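Local atomic coordinates of steroid delta-isomerase (Pseudomonas aeruginosa, PDB entry 3MSO), a protein that probably acts as a steroid isomerase that shifts a carbon-carbon double bond within a steroid ring system, using the cone-shaped NTF2-like fold. Residues G20-R25 and F69-Q74; A13-W18 and R81-E86; L63-D68 and Q124-E129. One frame throughout, in Å; residues are numbered along the deposited sequence.

In the fold
Contacts 1 and 2 lie side by side, their centres about 10 Å apart. Both set helix 9-23 against one curved sheet, contact 2 through strand 82-91 and contact 1, at the end of the same helix, through the neighbouring strand 69-77. Contact 3 joins the end of helix 52-65 and the corner after it to helix 120-138. Its centre is about 15 Å from that of contact 1 and 21 Å from that of contact 2. Along the chain contact 1 falls within the span of contact 2, whereas contact 3 alternates with both. Contacts 1 and 2 hold the N-terminal helix on the sheet of this NTF2-like domain; contacts 1 and 3 also touch, through Ile22 and Leu63.

Contact 1: residues G20-R25 and F69-Q74; sequences GLIARR and FAYHRQ
Ile22 sets one methyl, CG2, against two aromatic rings at once: it lies 3.9 Å from CE1 of Phe69 and equally 3.9 Å from CE2 of Tyr71. The isoleucine side chain crosses each of its partners at roughly a right angle. The two rings, alternate residues on the same strand, are themselves turned against each other. Phe69 presents its edge to the tyrosine, with CE1 of Phe69 standing 3.5 Å above the plane of the Tyr71 ring and over its centre. The methyl thus meets a pair whose members brace one another. CG1 of Ile22 takes the position anti to the carbonyl carbon (chi1 -69°), which leaves CG2 anti to the backbone N and directed at the rings. In the NTF2-like fold this is where the N-terminal helix packs on the curved sheet, here at strand 69-77, the outermost strand on its side within the chain. Just beyond Ile22 the chain leaves helical geometry at Arg25, whose positive phi (52°) belongs to a Schellman motif; Arg25 N bonds back to Ile22 O at 2.9 Å. The tyrosine also reaches past the methyl: OH of Tyr71 comes to 4.2 Å from CG1 of Ile22. That hydroxyl is hydrogen-bonded to Asp100. Phe69 also stacks on Phe87 of strand 82-91, and Ile22 touches Leu27 in the loop after the helix.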
loop_
_atom_site.group_PDB
_atom_site.type_symbol
_atom_site.label_atom_id
_atom_site.label_comp_id
_atom_site.label_asym_id
_atom_site.label_seq_id
_atom_site.Cartn_x
_atom_site.Cartn_y
_atom_site.Cartn_z
ATOM N N GLY B 20 4.048 23.627 -20.360
ATOM C CA GLY B 20 5.155 23.588 -21.311
ATOM C C GLY B 20 6.276 22.656 -20.885
ATOM O O GLY B 20 6.859 21.957 -21.713
ATOM N N LEU B 21 6.580 22.634 -19.587
ATOM C CA LEU B 21 7.592 21.748 -19.010
ATOM C C LEU B 21 7.190 20.268 -19.148
ATOM O O LEU B 21 8.035 19.444 -19.516
ATOM C CB LEU B 21 7.813 22.082 -17.520
ATOM C CG LEU B 21 8.552 23.375 -17.169
ATOM C CD1 LEU B 21 8.661 23.516 -15.675
ATOM C CD2 LEU B 21 9.945 23.439 -17.809
ATOM N N ILE B 22 5.901 19.944 -18.839
ATOM C CA ILE B 22 5.312 18.594 -18.894
ATOM C C ILE B 22 5.246 18.074 -20.337
ATOM O O ILE B 22 5.618 16.918 -20.591
ATOM C CB ILE B 22 3.955 18.541 -18.141
ATOM C CG1 ILE B 22 4.133 18.695 -16.612
ATOM C CG2 ILE B 22 3.137 17.303 -18.502
ATOM C CD1 ILE B 22 4.912 17.554 -15.868
ATOM N N ALA B 23 4.820 18.952 -21.277
ATOM C CA ALA B 23 4.757 18.680 -22.717
ATOM C C ALA B 23 6.148 18.289 -23.241
ATOM O O ALA B 23 6.259 17.343 -24.040
ATOM C CB ALA B 23 4.232 19.903 -23.462
ATOM N N ARG B 24 7.207 18.976 -22.743
ATOM C CA ARG B 24 8.589 18.678 -23.120
ATOM C C ARG B 24 9.139 17.488 -22.346
ATOM O O ARG B 24 10.222 17.005 -22.665
ATOM C CB ARG B 24 9.508 19.922 -22.998
ATOM C CG ARG B 24 9.158 21.106 -23.919
ATOM C CD ARG B 24 9.358 20.851 -25.419
ATOM N NE ARG B 24 8.263 20.072 -26.008
ATOM C CZ ARG B 24 8.419 18.907 -26.628
ATOM N NH1 ARG B 24 9.632 18.393 -26.801
ATOM N NH2 ARG B 24 7.365 18.248 -27.082
ATOM N N ARG B 25 8.380 17.004 -21.331
ATOM C CA ARG B 25 8.763 15.907 -20.437
ATOM C C ARG B 25 10.161 16.203 -19.828
ATOM O O ARG B 25 10.996 15.308 -19.671
ATOM C CB ARG B 25 8.663 14.539 -21.149
ATOM N N PHE B 69 1.089 9.737 -20.432
ATOM C CA PHE B 69 0.549 10.812 -19.618
ATOM C C PHE B 69 -0.169 11.805 -20.518
ATOM O O PHE B 69 0.397 12.256 -21.518
ATOM C CB PHE B 69 1.645 11.522 -18.828
ATOM C CG PHE B 69 1.121 12.547 -17.833
ATOM C CD1 PHE B 69 0.837 13.854 -18.231
ATOM C CD2 PHE B 69 0.914 12.208 -16.506
ATOM C CE1 PHE B 69 0.347 14.787 -17.315
ATOM C CE2 PHE B 69 0.448 13.150 -15.594
ATOM C CZ PHE B 69 0.161 14.426 -16.004
ATOM N N ALA B 70 -1.411 12.147 -20.149
ATOM C CA ALA B 70 -2.238 13.064 -20.911
ATOM C C ALA B 70 -3.119 13.856 -19.967
ATOM O O ALA B 70 -3.700 13.292 -19.064
ATOM C CB ALA B 70 -3.093 12.281 -21.903
ATOM N N TYR B 71 -3.221 15.155 -20.182
ATOM C CA TYR B 71 -4.102 16.020 -19.387
ATOM C C TYR B 71 -5.484 16.047 -20.025
ATOM O O TYR B 71 -5.606 15.903 -21.238
ATOM C CB TYR B 71 -3.543 17.446 -19.281
ATOM C CG TYR B 71 -2.511 17.620 -18.180
ATOM C CD1 TYR B 71 -2.769 17.187 -16.875
ATOM C CD2 TYR B 71 -1.301 18.256 -18.428
ATOM C CE1 TYR B 71 -1.844 17.388 -15.852
ATOM C CE2 TYR B 71 -0.376 18.473 -17.409
ATOM C CZ TYR B 71 -0.658 18.048 -16.121
ATOM O OH TYR B 71 0.260 18.240 -15.123
ATOM N N HIS B 72 -6.521 16.147 -19.204
ATOM C CA HIS B 72 -7.893 16.186 -19.688
ATOM C C HIS B 72 -8.589 17.451 -19.193
ATOM O O HIS B 72 -8.211 18.524 -19.652
ATOM C CB HIS B 72 -8.611 14.875 -19.373
ATOM C CG HIS B 72 -7.934 13.720 -20.041
ATOM N ND1 HIS B 72 -7.938 13.585 -21.416
ATOM C CD2 HIS B 72 -7.190 12.728 -19.509
ATOM C CE1 HIS B 72 -7.226 12.505 -21.672
ATOM N NE2 HIS B 72 -6.756 11.957 -20.559
ATOM N N ARG B 73 -9.516 17.361 -18.237
ATOM C CA ARG B 73 -10.201 18.527 -17.686
ATOM C C ARG B 73 -9.294 19.356 -16.804
ATOM O O ARG B 73 -8.428 18.830 -16.089
ATOM C CB ARG B 73 -11.447 18.118 -16.862
ATOM C CG ARG B 73 -12.637 17.686 -17.710
ATOM C CD ARG B 73 -13.757 17.163 -16.850
ATOM N NE ARG B 73 -13.420 15.869 -16.248
ATOM C CZ ARG B 73 -14.275 15.141 -15.544
ATOM N NH1 ARG B 73 -15.519 15.564 -15.354
ATOM N NH2 ARG B 73 -13.902 13.977 -15.040
ATOM N N GLN B 74 -9.513 20.668 -16.844
ATOM C CA GLN B 74 -8.795 21.641 -16.031
ATOM C C GLN B 74 -9.854 22.495 -15.369
ATOM O O GLN B 74 -10.718 23.070 -16.039
ATOM C CB GLN B 74 -7.830 22.481 -16.883
ATOM C CG GLN B 74 -6.779 21.603 -17.543
ATOM C CD GLN B 74 -5.668 22.342 -18.196
ATOM O OE1 GLN B 74 -5.392 23.497 -17.881
ATOM N NE2 GLN B 74 -4.991 21.663 -19.101
#

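Contact 2: residues A13-W18 and R81-E86; sequences ATLAEW and RSVVLE
Leu15 is the first residue of the helical segment to touch the strand, and its two methyls divide the work. CD2 of Leu15 meets CG2 of Val83 at 4.0 Å, while CD1 of Leu15 lies 3.7 Å from CD1 of Leu85. The leucine extends from the helix with CG anti to the backbone N (chi1 -180°), and this carries both branches across to the sheet. The side chains of Leu15 and Leu85 run alongside one another, pointing opposite ways, and CD1 of Leu15 also comes within 3.9 Å of CD2 of Leu85. One turn on, Trp18 brings the pyrrole part of its indole to the same leucine: NE1 of Trp18 is 3.7 Å from CD1 of Leu85. That methyl therefore touches both Leu15 and Trp18, which approach it from directions roughly at right angles. The axes of the short segments 13-18 and 82-86 run 25° apart and approach to 11.1 Å; Val83 and Leu85, alternate residues of the strand, face the helix. This is the helix-on-sheet layer of the NTF2-like fold, and Phe113 meets the indole edge-to-face. The indole nitrogen is hydrogen-bonded to Tyr71 OH, so this buried N-H keeps a polar partner although a methyl lies beside it. Across the two segments no hydrogen bond forms, so the contact probably holds through burial of apolar surface by four buried side chains.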
loop_
_atom_site.group_PDB
_atom_site.type_symbol
_atom_site.label_atom_id
_atom_site.label_comp_id
_atom_site.label_asym_id
_atom_site.label_seq_id
_atom_site.Cartn_x
_atom_site.Cartn_y
_atom_site.Cartn_z
ATOM N N ALA B 13 0.211 32.250 -15.534
ATOM C CA ALA B 13 1.537 32.283 -16.159
ATOM C C ALA B 13 2.395 31.082 -15.729
ATOM O O ALA B 13 3.034 30.467 -16.577
ATOM C CB ALA B 13 2.236 33.585 -15.820
ATOM N N THR B 14 2.367 30.727 -14.429
ATOM C CA THR B 14 3.093 29.567 -13.876
ATOM C C THR B 14 2.507 28.294 -14.455
ATOM O O THR B 14 3.269 27.429 -14.875
ATOM C CB THR B 14 3.023 29.556 -12.354
ATOM O OG1 THR B 14 3.486 30.814 -11.893
ATOM C CG2 THR B 14 3.859 28.446 -11.724
ATOM N N LEU B 15 1.158 28.189 -14.491
ATOM C CA LEU B 15 0.469 27.030 -15.059
ATOM C C LEU B 15 0.877 26.828 -16.510
ATOM O O LEU B 15 1.214 25.706 -16.887
ATOM C CB LEU B 15 -1.054 27.142 -14.909
ATOM C CG LEU B 15 -1.861 25.978 -15.465
ATOM C CD1 LEU B 15 -1.533 24.710 -14.731
ATOM C CD2 LEU B 15 -3.355 26.288 -15.419
ATOM N N ALA B 16 0.922 27.924 -17.291
ATOM C CA ALA B 16 1.336 27.920 -18.700
ATOM C C ALA B 16 2.751 27.347 -18.856
ATOM O O ALA B 16 2.985 26.524 -19.759
ATOM C CB ALA B 16 1.271 29.327 -19.270
ATOM N N GLU B 17 3.674 27.763 -17.948
ATOM C CA GLU B 17 5.063 27.306 -17.906
ATOM C C GLU B 17 5.122 25.839 -17.484
ATOM O O GLU B 17 5.886 25.062 -18.059
ATOM C CB GLU B 17 5.901 28.164 -16.946
ATOM C CG GLU B 17 6.382 29.460 -17.567
ATOM C CD GLU B 17 7.240 30.311 -16.653
ATOM O OE1 GLU B 17 8.405 29.924 -16.400
ATOM O OE2 GLU B 17 6.756 31.380 -16.210
ATOM N N TRP B 18 4.295 25.456 -16.496
ATOM C CA TRP B 18 4.229 24.090 -15.998
ATOM C C TRP B 18 3.764 23.168 -17.117
ATOM O O TRP B 18 4.359 22.109 -17.307
ATOM C CB TRP B 18 3.321 24.002 -14.770
ATOM C CG TRP B 18 2.890 22.602 -14.454
ATOM C CD1 TRP B 18 1.735 21.999 -14.854
ATOM C CD2 TRP B 18 3.621 21.621 -13.707
ATOM N NE1 TRP B 18 1.690 20.710 -14.386
ATOM C CE2 TRP B 18 2.832 20.453 -13.671
ATOM C CE3 TRP B 18 4.857 21.622 -13.045
ATOM C CZ2 TRP B 18 3.263 19.274 -13.047
ATOM C CZ3 TRP B 18 5.273 20.463 -12.404
ATOM C CH2 TRP B 18 4.493 19.300 -12.434
ATOM N N ARG B 81 -6.691 30.932 -7.559
ATOM C CA ARG B 81 -5.437 30.555 -6.905
ATOM C C ARG B 81 -5.195 29.061 -6.856
ATOM O O ARG B 81 -4.076 28.643 -6.517
ATOM C CB ARG B 81 -5.400 31.108 -5.476
ATOM C CG ARG B 81 -5.395 32.612 -5.409
ATOM C CD ARG B 81 -5.564 33.046 -3.979
ATOM N NE ARG B 81 -5.580 34.497 -3.870
ATOM C CZ ARG B 81 -4.493 35.261 -3.901
ATOM N NH1 ARG B 81 -3.292 34.711 -4.057
ATOM N NH2 ARG B 81 -4.599 36.580 -3.804
ATOM N N SER B 82 -6.231 28.264 -7.147
ATOM C CA SER B 82 -6.121 26.814 -7.173
ATOM C C SER B 82 -6.657 26.239 -8.471
ATOM O O SER B 82 -7.661 26.705 -9.022
ATOM C CB SER B 82 -6.784 26.172 -5.962
ATOM O OG SER B 82 -5.907 26.197 -4.850
ATOM N N VAL B 83 -5.959 25.210 -8.952
ATOM C CA VAL B 83 -6.262 24.496 -10.175
ATOM C C VAL B 83 -6.235 22.988 -9.936
ATOM O O VAL B 83 -5.470 22.501 -9.096
ATOM C CB VAL B 83 -5.283 24.952 -11.298
ATOM C CG1 VAL B 83 -3.912 24.277 -11.208
ATOM C CG2 VAL B 83 -5.889 24.775 -12.683
ATOM N N VAL B 84 -7.089 22.261 -10.647
ATOM C CA VAL B 84 -7.078 20.802 -10.678
ATOM C C VAL B 84 -6.868 20.416 -12.140
ATOM O O VAL B 84 -7.639 20.840 -13.019
ATOM C CB VAL B 84 -8.314 20.110 -10.035
ATOM C CG1 VAL B 84 -8.473 18.672 -10.541
ATOM C CG2 VAL B 84 -8.217 20.134 -8.515
ATOM N N LEU B 85 -5.777 19.680 -12.391
ATOM C CA LEU B 85 -5.431 19.180 -13.724
ATOM C C LEU B 85 -5.652 17.680 -13.723
ATOM O O LEU B 85 -4.884 16.943 -13.087
ATOM C CB LEU B 85 -3.971 19.522 -14.123
ATOM C CG LEU B 85 -3.506 20.955 -13.877
ATOM C CD1 LEU B 85 -2.022 21.082 -14.081
ATOM C CD2 LEU B 85 -4.310 21.957 -14.723
ATOM N N GLU B 86 -6.756 17.246 -14.352
ATOM C CA GLU B 86 -7.141 15.837 -14.474
ATOM C C GLU B 86 -6.237 15.191 -15.518
ATOM O O GLU B 86 -6.028 15.779 -16.591
ATOM C CB GLU B 86 -8.618 15.724 -14.913
ATOM C CG GLU B 86 -9.053 14.313 -15.264
ATOM C CD GLU B 86 -10.383 14.189 -15.966
ATOM O OE1 GLU B 86 -10.660 14.976 -16.896
ATOM O OE2 GLU B 86 -11.134 13.259 -15.610
#

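Contact 3: residues L63-D68 and Q124-E129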
loop_
_atom_site.group_PDB
_atom_site.type_symbol
_atom_site.label_atom_id
_atom_site.label_comp_id
_atom_site.label_asym_id
_atom_site.label_seq_id
_atom_site.Cartn_x
_atom_site.Cartn_y
_atom_site.Cartn_z
ATOM N N LEU B 63 7.620 12.036 -13.097
ATOM C CA LEU B 63 7.699 12.269 -14.540
ATOM C C LEU B 63 8.350 11.106 -15.274
ATOM O O LEU B 63 7.997 10.850 -16.425
ATOM C CB LEU B 63 8.453 13.588 -14.804
ATOM C CG LEU B 63 8.664 14.044 -16.236
ATOM C CD1 LEU B 63 7.378 14.612 -16.843
ATOM C CD2 LEU B 63 9.798 15.063 -16.314
ATOM N N THR B 64 9.283 10.398 -14.628
ATOM C CA THR B 64 9.995 9.266 -15.247
ATOM C C THR B 64 9.214 7.957 -15.119
ATOM O O THR B 64 9.553 6.960 -15.758
ATOM C CB THR B 64 11.442 9.143 -14.696
ATOM O OG1 THR B 64 11.400 8.842 -13.300
ATOM C CG2 THR B 64 12.282 10.399 -14.941
ATOM N N VAL B 65 8.160 7.965 -14.308
ATOM C CA VAL B 65 7.343 6.785 -14.048
ATOM C C VAL B 65 6.104 6.741 -14.948
ATOM O O VAL B 65 5.875 5.725 -15.616
ATOM C CB VAL B 65 7.009 6.640 -12.536
ATOM C CG1 VAL B 65 6.101 5.442 -12.279
ATOM C CG2 VAL B 65 8.278 6.542 -11.694
ATOM N N PHE B 66 5.311 7.837 -14.960
ATOM C CA PHE B 66 4.081 7.918 -15.754
ATOM C C PHE B 66 4.340 7.716 -17.231
ATOM O O PHE B 66 5.177 8.414 -17.803
ATOM C CB PHE B 66 3.352 9.252 -15.525
ATOM C CG PHE B 66 2.597 9.398 -14.226
ATOM C CD1 PHE B 66 1.928 8.314 -13.660
ATOM C CD2 PHE B 66 2.480 10.641 -13.607
ATOM C CE1 PHE B 66 1.213 8.460 -12.470
ATOM C CE2 PHE B 66 1.727 10.796 -12.437
ATOM C CZ PHE B 66 1.115 9.700 -11.867
ATOM N N GLU B 67 3.652 6.724 -17.831
ATOM C CA GLU B 67 3.679 6.421 -19.271
ATOM C C GLU B 67 2.340 6.897 -19.852
ATOM O O GLU B 67 1.320 6.871 -19.150
ATOM C CB GLU B 67 3.780 4.912 -19.536
ATOM C CG GLU B 67 5.101 4.238 -19.223
ATOM C CD GLU B 67 5.005 2.728 -19.373
ATOM O OE1 GLU B 67 4.880 2.244 -20.525
ATOM O OE2 GLU B 67 4.986 2.032 -18.331
ATOM N N ASP B 68 2.333 7.283 -21.141
ATOM C CA ASP B 68 1.143 7.746 -21.886
ATOM C C ASP B 68 0.341 8.816 -21.100
ATOM O O ASP B 68 -0.908 8.798 -21.086
ATOM C CB ASP B 68 0.235 6.570 -22.364
ATOM C CG ASP B 68 0.911 5.281 -22.811
ATOM O OD1 ASP B 68 2.158 5.285 -23.006
ATOM O OD2 ASP B 68 0.200 4.268 -22.963
ATOM N N GLN B 124 -0.916 1.423 -6.416
ATOM C CA GLN B 124 0.058 0.405 -6.004
ATOM C C GLN B 124 1.275 0.388 -6.960
ATOM O O GLN B 124 2.419 0.440 -6.496
ATOM C CB GLN B 124 -0.584 -0.989 -5.986
ATOM C CG GLN B 124 -1.627 -1.259 -4.912
ATOM C CD GLN B 124 -2.155 -2.677 -5.031
ATOM O OE1 GLN B 124 -3.309 -2.998 -4.719
ATOM N NE2 GLN B 124 -1.321 -3.566 -5.514
ATOM N N ALA B 125 1.007 0.328 -8.295
ATOM C CA ALA B 125 2.011 0.328 -9.360
ATOM C C ALA B 125 2.852 1.608 -9.295
ATOM O O ALA B 125 4.074 1.500 -9.285
ATOM C CB ALA B 125 1.335 0.191 -10.721
ATOM N N LEU B 126 2.209 2.798 -9.175
ATOM C CA LEU B 126 2.890 4.083 -9.036
ATOM C C LEU B 126 3.867 4.100 -7.863
ATOM O O LEU B 126 5.060 4.361 -8.098
ATOM C CB LEU B 126 1.897 5.263 -8.933
ATOM C CG LEU B 126 2.512 6.658 -8.673
ATOM C CD1 LEU B 126 3.404 7.120 -9.833
ATOM C CD2 LEU B 126 1.428 7.668 -8.391
ATOM N N GLY B 127 3.370 3.812 -6.650
ATOM C CA GLY B 127 4.189 3.732 -5.444
ATOM C C GLY B 127 5.388 2.801 -5.583
ATOM O O GLY B 127 6.510 3.201 -5.275
ATOM N N GLU B 128 5.166 1.575 -6.111
ATOM C CA GLU B 128 6.193 0.557 -6.343
ATOM C C GLU B 128 7.335 1.136 -7.192
ATOM O O GLU B 128 8.500 1.045 -6.801
ATOM C CB GLU B 128 5.570 -0.650 -7.074
ATOM C CG GLU B 128 5.655 -1.986 -6.372
ATOM C CD GLU B 128 6.409 -3.041 -7.170
ATOM O OE1 GLU B 128 7.594 -2.812 -7.516
ATOM O OE2 GLU B 128 5.833 -4.131 -7.386
ATOM N N GLU B 129 6.985 1.750 -8.339
ATOM C CA GLU B 129 7.913 2.317 -9.316
ATOM C C GLU B 129 8.639 3.551 -8.810
ATOM O O GLU B 129 9.814 3.715 -9.127
ATOM C CB GLU B 129 7.183 2.590 -10.626
ATOM C CG GLU B 129 8.010 2.304 -11.865
ATOM C CD GLU B 129 8.574 0.901 -11.992
ATOM O OE1 GLU B 129 7.786 -0.067 -11.913
ATOM O OE2 GLU B 129 9.805 0.771 -12.178
#
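The backbones come nearest at Val65 and Glu129, whose CA atoms are 6.5 Å apart where the weakly bonded end of one helix passes the continuous turns of another. Val65 points its side chain at the second helix, and CG1, anti to the backbone N (chi1 177°), reaches the aliphatic base of the glutamate: it lies 3.5 Å from CB and 3.7 Å from CG of Glu129. The same methyl also meets CD1 of Leu126 at 4.0 Å, and so touches two residues three apart, one turn of helix 120-138. Glu129 starts out toward the valine, but its chain bends at chi2 (56°) and takes the carboxylate away, where it forms a salt bridge with Arg133. The methylenes thus serve the apolar contact while the charge is paired further along its own helix. Beside this, Leu126 touches Phe66 with both branches. CD1 of Leu126 is 3.7 Å from CE1 of Phe66, and CD2 of Leu126 is 4.0 Å from CZ of Phe66, so both methyls rest against the CE1-CZ end of the ring, from the same side of its plane. No hydrogen bond links the two segments. After Phe66 the chain turns a corner at Asp68 and enters strand 69-77. Strand 82-91 packs against the junction, with Val91 against Val65 and Ala125, and Ala89 and Phe87 against Phe66, while Leu96 of strand 94-104 adds to the packing of that ring; helix 120-138 is thereby joined to both helix 52-65 and the sheet.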